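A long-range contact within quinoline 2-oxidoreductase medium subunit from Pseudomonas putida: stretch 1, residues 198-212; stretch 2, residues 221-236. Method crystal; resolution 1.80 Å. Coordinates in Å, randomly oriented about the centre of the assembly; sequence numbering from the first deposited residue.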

ATOM      1  N   GLY C 198     -52.187  17.924 -34.211  1.00 24.24           N
ATOM      2  CA  GLY C 198     -53.427  17.311 -33.773  1.00 24.73           C
ATOM      3  C   GLY C 198     -54.442  17.534 -34.877  1.00 25.15           C
ATOM      4  O   GLY C 198     -54.744  18.677 -35.226  1.00 25.01           O
ATOM      5  N   LEU C 199     -54.974  16.450 -35.430  1.00 25.45           N
ATOM      6  CA  LEU C 199     -55.927  16.568 -36.521  1.00 26.26           C
ATOM      7  C   LEU C 199     -57.240  15.843 -36.314  1.00 29.11           C
ATOM      8  O   LEU C 199     -57.312  14.826 -35.623  1.00 29.77           O
ATOM      9  CB  LEU C 199     -55.313  16.042 -37.818  1.00 25.50           C
ATOM     10  CG  LEU C 199     -53.976  16.617 -38.268  1.00 24.63           C
ATOM     11  CD1 LEU C 199     -53.539  15.904 -39.537  1.00 23.81           C
ATOM     12  CD2 LEU C 199     -54.099  18.113 -38.497  1.00 22.87           C
ATOM     13  N   SER C 200     -58.275  16.390 -36.938  1.00 31.14           N
ATOM     14  CA  SER C 200     -59.602  15.804 -36.920  1.00 33.38           C
ATOM     15  C   SER C 200     -59.905  15.611 -38.402  1.00 34.07           C
ATOM     16  O   SER C 200     -59.919  16.575 -39.171  1.00 32.42           O
ATOM     17  CB  SER C 200     -60.614  16.757 -36.292  1.00 35.07           C
ATOM     18  OG  SER C 200     -61.917  16.212 -36.382  1.00 39.50           O
ATOM     19  N   MET C 201     -60.113  14.365 -38.805  1.00 35.07           N
ATOM     20  CA  MET C 201     -60.387  14.063 -40.200  1.00 38.47           C
ATOM     21  C   MET C 201     -61.787  13.494 -40.384  1.00 40.42           C
ATOM     22  O   MET C 201     -62.184  12.558 -39.693  1.00 41.07           O
ATOM     23  CB  MET C 201     -59.363  13.056 -40.732  1.00 38.23           C
ATOM     24  CG  MET C 201     -57.905  13.431 -40.491  1.00 40.71           C
ATOM     25  SD  MET C 201     -57.333  14.859 -41.436  1.00 43.20           S
ATOM     26  CE  MET C 201     -56.759  14.059 -42.932  1.00 40.16           C
ATOM     27  N   GLN C 202     -62.530  14.076 -41.316  1.00 42.96           N
ATOM     28  CA  GLN C 202     -63.878  13.619 -41.626  1.00 45.52           C
ATOM     29  C   GLN C 202     -63.747  13.181 -43.075  1.00 46.61           C
ATOM     30  O   GLN C 202     -63.858  13.993 -43.995  1.00 46.98           O
ATOM     31  CB  GLN C 202     -64.873  14.770 -41.499  1.00 47.19           C
ATOM     32  CG  GLN C 202     -66.209  14.367 -40.910  1.00 49.52           C
ATOM     33  CD  GLN C 202     -66.423  14.902 -39.506  1.00 50.54           C
ATOM     34  OE1 GLN C 202     -66.379  16.112 -39.276  1.00 52.00           O
ATOM     35  NE2 GLN C 202     -66.666  14.005 -38.561  1.00 51.22           N
ATOM     36  N   GLY C 203     -63.498  11.892 -43.266  1.00 47.74           N
ATOM     37  CA  GLY C 203     -63.287  11.372 -44.601  1.00 48.29           C
ATOM     38  C   GLY C 203     -61.790  11.501 -44.777  1.00 48.16           C
ATOM     39  O   GLY C 203     -61.035  11.208 -43.850  1.00 50.30           O
ATOM     40  N   GLY C 204     -61.343  11.944 -45.943  1.00 47.68           N
ATOM     41  CA  GLY C 204     -59.916  12.113 -46.147  1.00 44.86           C
ATOM     42  C   GLY C 204     -59.628  13.598 -46.119  1.00 42.64           C
ATOM     43  O   GLY C 204     -58.634  14.062 -46.671  1.00 44.25           O
ATOM     44  N   ARG C 205     -60.508  14.342 -45.458  1.00 39.79           N
ATOM     45  CA  ARG C 205     -60.376  15.788 -45.381  1.00 37.41           C
ATOM     46  C   ARG C 205     -60.235  16.292 -43.943  1.00 34.91           C
ATOM     47  O   ARG C 205     -60.922  15.824 -43.036  1.00 32.84           O
ATOM     48  CB  ARG C 205     -61.597  16.424 -46.057  1.00 36.23           C
ATOM     49  CG  ARG C 205     -61.475  17.895 -46.381  1.00 35.78           C
ATOM     50  CD  ARG C 205     -62.691  18.342 -47.173  1.00 33.82           C
ATOM     51  NE  ARG C 205     -62.806  17.626 -48.443  1.00 32.56           N
ATOM     52  CZ  ARG C 205     -62.104  17.920 -49.531  1.00 29.82           C
ATOM     53  NH1 ARG C 205     -62.271  17.213 -50.638  1.00 30.47           N
ATOM     54  NH2 ARG C 205     -61.247  18.930 -49.520  1.00 28.49           N
ATOM     55  N   CYS C 206     -59.339  17.253 -43.748  1.00 33.49           N
ATOM     56  CA  CYS C 206     -59.112  17.831 -42.427  1.00 32.33           C
ATOM     57  C   CYS C 206     -60.229  18.805 -42.076  1.00 31.30           C
ATOM     58  O   CYS C 206     -60.578  19.670 -42.874  1.00 31.09           O
ATOM     59  CB  CYS C 206     -57.762  18.561 -42.391  1.00 31.06           C
ATOM     60  SG  CYS C 206     -57.400  19.389 -40.816  1.00 30.49           S
ATOM     61  N   VAL C 207     -60.791  18.657 -40.882  1.00 32.22           N
ATOM     62  CA  VAL C 207     -61.865  19.537 -40.434  1.00 32.31           C
ATOM     63  C   VAL C 207     -61.386  20.422 -39.287  1.00 31.03           C
ATOM     64  O   VAL C 207     -61.927  21.498 -39.053  1.00 32.48           O
ATOM     65  CB  VAL C 207     -63.099  18.724 -39.971  1.00 34.34           C
ATOM     66  CG1 VAL C 207     -63.591  17.840 -41.108  1.00 35.52           C
ATOM     67  CG2 VAL C 207     -62.750  17.875 -38.762  1.00 35.17           C
ATOM     68  N   ALA C 208     -60.360  19.961 -38.579  1.00 30.18           N
ATOM     69  CA  ALA C 208     -59.798  20.714 -37.466  1.00 28.45           C
ATOM     70  C   ALA C 208     -58.319  20.375 -37.340  1.00 27.40           C
ATOM     71  O   ALA C 208     -57.927  19.219 -37.495  1.00 27.55           O
ATOM     72  CB  ALA C 208     -60.526  20.366 -36.172  1.00 29.79           C
ATOM     73  N   ALA C 209     -57.503  21.383 -37.053  1.00 24.01           N
ATOM     74  CA  ALA C 209     -56.071  21.165 -36.919  1.00 23.11           C
ATOM     75  C   ALA C 209     -55.445  22.069 -35.870  1.00 21.49           C
ATOM     76  O   ALA C 209     -55.839  23.221 -35.712  1.00 19.60           O
ATOM     77  CB  ALA C 209     -55.379  21.386 -38.270  1.00 21.54           C
ATOM     78  N   ARG C 210     -54.477  21.516 -35.145  1.00 21.72           N
ATOM     79  CA  ARG C 210     -53.728  22.251 -34.133  1.00 22.78           C
ATOM     80  C   ARG C 210     -52.271  21.864 -34.353  1.00 22.08           C
ATOM     81  O   ARG C 210     -51.865  20.739 -34.057  1.00 22.39           O
ATOM     82  CB  ARG C 210     -54.169  21.869 -32.714  1.00 23.17           C
ATOM     83  CG  ARG C 210     -55.544  22.396 -32.316  1.00 24.96           C
ATOM     84  CD  ARG C 210     -55.565  23.919 -32.155  1.00 28.08           C
ATOM     85  NE  ARG C 210     -54.800  24.372 -30.993  1.00 29.25           N
ATOM     86  CZ  ARG C 210     -54.772  25.630 -30.556  1.00 29.85           C
ATOM     87  NH1 ARG C 210     -55.467  26.572 -31.182  1.00 30.78           N
ATOM     88  NH2 ARG C 210     -54.048  25.949 -29.490  1.00 27.87           N
ATOM     89  N   ILE C 211     -51.504  22.796 -34.908  1.00 21.65           N
ATOM     90  CA  ILE C 211     -50.091  22.587 -35.190  1.00 21.06           C
ATOM     91  C   ILE C 211     -49.292  23.426 -34.205  1.00 21.85           C
ATOM     92  O   ILE C 211     -49.561  24.617 -34.043  1.00 20.84           O
ATOM     93  CB  ILE C 211     -49.740  23.043 -36.624  1.00 21.25           C
ATOM     94  CG1 ILE C 211     -50.715  22.414 -37.624  1.00 21.84           C
ATOM     95  CG2 ILE C 211     -48.298  22.667 -36.957  1.00 21.71           C
ATOM     96  CD1 ILE C 211     -50.796  20.900 -37.548  1.00 21.11           C
ATOM     97  N   ALA C 212     -48.315  22.807 -33.547  1.00 21.64           N
ATOM     98  CA  ALA C 212     -47.494  23.511 -32.570  1.00 22.60           C
ATOM     99  C   ALA C 212     -46.015  23.174 -32.696  1.00 23.24           C
ATOM    100  O   ALA C 212     -45.645  22.030 -32.955  1.00 23.27           O
ATOM    101  CB  ALA C 212     -47.976  23.188 -31.157  1.00 20.96           C
ATOM    102  N   HIS C 221     -45.160  27.424 -29.781  1.00 24.07           N
ATOM    103  CA  HIS C 221     -45.741  28.271 -30.806  1.00 24.00           C
ATOM    104  C   HIS C 221     -46.934  27.576 -31.430  1.00 24.20           C
ATOM    105  O   HIS C 221     -46.784  26.558 -32.108  1.00 24.97           O
ATOM    106  CB  HIS C 221     -44.724  28.588 -31.901  1.00 22.93           C
ATOM    107  CG  HIS C 221     -45.305  29.338 -33.059  1.00 24.16           C
ATOM    108  ND1 HIS C 221     -45.381  28.806 -34.329  1.00 26.31           N
ATOM    109  CD2 HIS C 221     -45.861  30.570 -33.133  1.00 21.65           C
ATOM    110  CE1 HIS C 221     -45.959  29.678 -35.135  1.00 24.77           C
ATOM    111  NE2 HIS C 221     -46.259  30.757 -34.434  1.00 26.79           N
ATOM    112  N   GLN C 222     -48.118  28.119 -31.186  1.00 23.97           N
ATOM    113  CA  GLN C 222     -49.329  27.559 -31.762  1.00 23.96           C
ATOM    114  C   GLN C 222     -49.444  28.239 -33.121  1.00 24.99           C
ATOM    115  O   GLN C 222     -49.733  29.439 -33.211  1.00 24.18           O
ATOM    116  CB  GLN C 222     -50.533  27.877 -30.868  1.00 24.28           C
ATOM    117  CG  GLN C 222     -50.350  27.412 -29.423  1.00 24.84           C
ATOM    118  CD  GLN C 222     -50.154  25.903 -29.293  1.00 25.01           C
ATOM    119  OE1 GLN C 222     -49.496  25.431 -28.363  1.00 26.89           O
ATOM    120  NE2 GLN C 222     -50.732  25.143 -30.218  1.00 23.27           N
ATOM    121  N   ALA C 223     -49.178  27.468 -34.173  1.00 24.48           N
ATOM    122  CA  ALA C 223     -49.198  27.970 -35.543  1.00 24.76           C
ATOM    123  C   ALA C 223     -50.601  28.159 -36.094  1.00 25.43           C
ATOM    124  O   ALA C 223     -51.071  27.367 -36.917  1.00 24.74           O
ATOM    125  CB  ALA C 223     -48.406  27.030 -36.450  1.00 23.77           C
ATOM    126  N   ILE C 224     -51.257  29.225 -35.650  1.00 25.58           N
ATOM    127  CA  ILE C 224     -52.614  29.525 -36.086  1.00 26.01           C
ATOM    128  C   ILE C 224     -52.738  29.613 -37.605  1.00 25.67           C
ATOM    129  O   ILE C 224     -53.709  29.123 -38.174  1.00 24.57           O
ATOM    130  CB  ILE C 224     -53.111  30.839 -35.450  1.00 27.28           C
ATOM    131  CG1 ILE C 224     -53.052  30.720 -33.927  1.00 26.23           C
ATOM    132  CG2 ILE C 224     -54.538  31.139 -35.900  1.00 26.93           C
ATOM    133  CD1 ILE C 224     -53.785  29.509 -33.376  1.00 28.51           C
ATOM    134  N   ARG C 225     -51.758  30.234 -38.258  1.00 24.99           N
ATOM    135  CA  ARG C 225     -51.779  30.359 -39.716  1.00 25.66           C
ATOM    136  C   ARG C 225     -51.877  28.994 -40.387  1.00 24.81           C
ATOM    137  O   ARG C 225     -52.590  28.827 -41.375  1.00 24.75           O
ATOM    138  CB  ARG C 225     -50.518  31.057 -40.220  1.00 26.31           C
ATOM    139  CG  ARG C 225     -50.507  32.564 -40.074  1.00 29.25           C
ATOM    140  N   ALA C 226     -51.142  28.024 -39.853  1.00 23.53           N
ATOM    141  CA  ALA C 226     -51.153  26.674 -40.402  1.00 21.64           C
ATOM    142  C   ALA C 226     -52.473  25.982 -40.083  1.00 22.58           C
ATOM    143  O   ALA C 226     -53.034  25.283 -40.929  1.00 22.04           O
ATOM    144  CB  ALA C 226     -49.988  25.870 -39.835  1.00 23.28           C
ATOM    145  N   ASN C 227     -52.961  26.171 -38.859  1.00 22.04           N
ATOM    146  CA  ASN C 227     -54.228  25.573 -38.436  1.00 22.81           C
ATOM    147  C   ASN C 227     -55.334  25.978 -39.408  1.00 23.07           C
ATOM    148  O   ASN C 227     -56.031  25.133 -39.971  1.00 23.76           O
ATOM    149  CB  ASN C 227     -54.621  26.058 -37.032  1.00 22.29           C
ATOM    150  CG  ASN C 227     -53.649  25.609 -35.954  1.00 21.59           C
ATOM    151  OD1 ASN C 227     -53.792  25.982 -34.786  1.00 23.85           O
ATOM    152  ND2 ASN C 227     -52.668  24.810 -36.331  1.00 17.52           N
ATOM    153  N   ASP C 228     -55.484  27.286 -39.590  1.00 23.13           N
ATOM    154  CA  ASP C 228     -56.506  27.841 -40.471  1.00 24.25           C
ATOM    155  C   ASP C 228     -56.371  27.342 -41.910  1.00 24.02           C
ATOM    156  O   ASP C 228     -57.367  27.031 -42.559  1.00 26.05           O
ATOM    157  CB  ASP C 228     -56.442  29.372 -40.434  1.00 24.34           C
ATOM    158  CG  ASP C 228     -56.842  29.945 -39.078  1.00 28.34           C
ATOM    159  OD1 ASP C 228     -56.770  31.181 -38.908  1.00 27.50           O
ATOM    160  OD2 ASP C 228     -57.234  29.162 -38.182  1.00 28.82           O
ATOM    161  N   PHE C 229     -55.138  27.262 -42.398  1.00 24.97           N
ATOM    162  CA  PHE C 229     -54.881  26.793 -43.756  1.00 24.20           C
ATOM    163  C   PHE C 229     -55.310  25.345 -43.981  1.00 23.55           C
ATOM    164  O   PHE C 229     -55.874  25.010 -45.023  1.00 25.98           O
ATOM    165  CB  PHE C 229     -53.392  26.920 -44.083  1.00 24.04           C
ATOM    166  CG  PHE C 229     -52.999  26.260 -45.373  1.00 23.42           C
ATOM    167  CD1 PHE C 229     -53.284  26.860 -46.595  1.00 23.41           C
ATOM    168  CD2 PHE C 229     -52.367  25.021 -45.368  1.00 23.54           C
ATOM    169  CE1 PHE C 229     -52.943  26.235 -47.796  1.00 24.63           C
ATOM    170  CE2 PHE C 229     -52.022  24.386 -46.565  1.00 21.94           C
ATOM    171  CZ  PHE C 229     -52.310  24.995 -47.777  1.00 22.22           C
ATOM    172  N   LEU C 230     -55.040  24.486 -43.006  1.00 23.23           N
ATOM    173  CA  LEU C 230     -55.371  23.071 -43.116  1.00 22.34           C
ATOM    174  C   LEU C 230     -56.860  22.729 -43.100  1.00 23.40           C
ATOM    175  O   LEU C 230     -57.262  21.680 -43.607  1.00 22.28           O
ATOM    176  CB  LEU C 230     -54.656  22.286 -42.010  1.00 22.03           C
ATOM    177  CG  LEU C 230     -53.138  22.141 -42.161  1.00 21.98           C
ATOM    178  CD1 LEU C 230     -52.541  21.515 -40.910  1.00 22.09           C
ATOM    179  CD2 LEU C 230     -52.831  21.286 -43.382  1.00 23.23           C
ATOM    180  N   VAL C 231     -57.679  23.604 -42.526  1.00 23.48           N
ATOM    181  CA  VAL C 231     -59.117  23.358 -42.448  1.00 24.37           C
ATOM    182  C   VAL C 231     -59.769  23.180 -43.818  1.00 25.17           C
ATOM    183  O   VAL C 231     -59.756  24.091 -44.648  1.00 24.98           O
ATOM    184  CB  VAL C 231     -59.840  24.502 -41.708  1.00 24.87           C
ATOM    185  CG1 VAL C 231     -61.342  24.243 -41.685  1.00 25.54           C
ATOM    186  CG2 VAL C 231     -59.306  24.616 -40.290  1.00 23.71           C
ATOM    187  N   GLY C 232     -60.334  21.993 -44.037  1.00 24.94           N
ATOM    188  CA  GLY C 232     -61.006  21.693 -45.289  1.00 26.63           C
ATOM    189  C   GLY C 232     -60.120  21.127 -46.384  1.00 27.39           C
ATOM    190  O   GLY C 232     -60.576  20.898 -47.505  1.00 27.06           O
ATOM    191  N   LYS C 233     -58.854  20.882 -46.079  1.00 28.16           N
ATOM    192  CA  LYS C 233     -57.968  20.361 -47.107  1.00 29.71           C
ATOM    193  C   LYS C 233     -57.608  18.888 -46.990  1.00 29.92           C
ATOM    194  O   LYS C 233     -57.584  18.318 -45.897  1.00 31.16           O
ATOM    195  CB  LYS C 233     -56.692  21.212 -47.167  1.00 30.09           C
ATOM    196  CG  LYS C 233     -56.979  22.641 -47.600  1.00 31.11           C
ATOM    197  CD  LYS C 233     -55.731  23.414 -47.947  1.00 31.14           C
ATOM    198  CE  LYS C 233     -56.095  24.801 -48.431  1.00 30.00           C
ATOM    199  NZ  LYS C 233     -56.877  25.534 -47.396  1.00 28.41           N
ATOM    200  N   VAL C 234     -57.381  18.268 -48.143  1.00 29.53           N
ATOM    201  CA  VAL C 234     -56.964  16.879 -48.197  1.00 30.79           C
ATOM    202  C   VAL C 234     -55.474  17.027 -47.951  1.00 30.43           C
ATOM    203  O   VAL C 234     -54.776  17.676 -48.732  1.00 31.39           O
ATOM    204  CB  VAL C 234     -57.181  16.264 -49.593  1.00 32.18           C
ATOM    205  CG1 VAL C 234     -56.536  14.887 -49.658  1.00 33.24           C
ATOM    206  CG2 VAL C 234     -58.669  16.166 -49.890  1.00 33.80           C
ATOM    207  N   ILE C 235     -54.990  16.446 -46.862  1.00 31.23           N
ATOM    208  CA  ILE C 235     -53.587  16.568 -46.512  1.00 31.20           C
ATOM    209  C   ILE C 235     -52.648  15.639 -47.273  1.00 31.88           C
ATOM    210  O   ILE C 235     -52.640  14.426 -47.067  1.00 31.22           O
ATOM    211  CB  ILE C 235     -53.397  16.369 -44.996  1.00 31.97           C
ATOM    212  CG1 ILE C 235     -54.183  17.448 -44.246  1.00 32.75           C
ATOM    213  CG2 ILE C 235     -51.915  16.440 -44.633  1.00 32.08           C
ATOM    214  CD1 ILE C 235     -54.171  17.304 -42.741  1.00 34.64           C
ATOM    215  N   ASP C 236     -51.865  16.231 -48.168  1.00 31.48           N
ATOM    216  CA  ASP C 236     -50.887  15.484 -48.939  1.00 33.01           C
ATOM    217  C   ASP C 236     -49.550  16.199 -48.790  1.00 32.80           C
ATOM    218  O   ASP C 236     -49.454  17.199 -48.072  1.00 30.22           O
ATOM    219  CB  ASP C 236     -51.300  15.383 -50.416  1.00 34.27           C
ATOM    220  CG  ASP C 236     -51.396  16.732 -51.104  1.00 37.04           C
ATOM    221  OD1 ASP C 236     -51.830  16.756 -52.275  1.00 38.74           O
ATOM    222  OD2 ASP C 236     -51.042  17.765 -50.494  1.00 37.67           O
TER
HETATM  223  O   HOH W   1     -51.963  25.228 -32.650  1.00 22.81           O

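What does Ile 211, the residue most covered by the opposing stretch, contribute? It works with both backbone and side chain. Its O accepts a hydrogen bond from Ala 223 N at 2.9 Å, tying the strand to the residue just before helix 224-230. Its branched side chain lies along the helix: CG1 is 4.2 Å from Ala 226 CB, and CD1 reaches Leu 230 CD1 at 3.8 Å. The small methyl groups of Ala 223 and Ala 226 let the helix, running nearly antiparallel to strand 208-212, sit close, with axes 7.0 Å apart at closest approach.

How does Asn 227 fit into this otherwise apolar face? Buried, it turns its amide onto the strand backbone between Ala 209 and Ile 211. A water also joins the stretches here, donating to Ile 211 O (2.8 Å) and accepting from Gln 222 NE2 (2.7 Å).

What surrounds Leu 230? Its CD1 meets Ala 209 CB at 3.9 Å, while its CB lies 4.2 Å from Cys 206 SG. Ile 235 extends this apolar patch beyond the helix, its CD1 packing against Leu 199 CD1 at 3.6 Å and Cys 206 CB at 3.8 Å. Aliphatic side chains suit this region because they fill space without leaving polar groups unpaired.

What fastens the end beyond the helix? Cys 206 uses both backbone polar atoms: its N donates to Lys 233 O (3.0 Å), and its O accepts from Gly 232 N (2.6 Å). These bonds hold the type II turn from Leu 230 to Lys 233, where the backbone angles of Gly 232 call for glycine. The long, exposed Arg 205 side chain reaches the same turn, its NH2 donating to Gly 232 O at 2.9 Å, while Val 234 CG2 covers one face of the guanidinium.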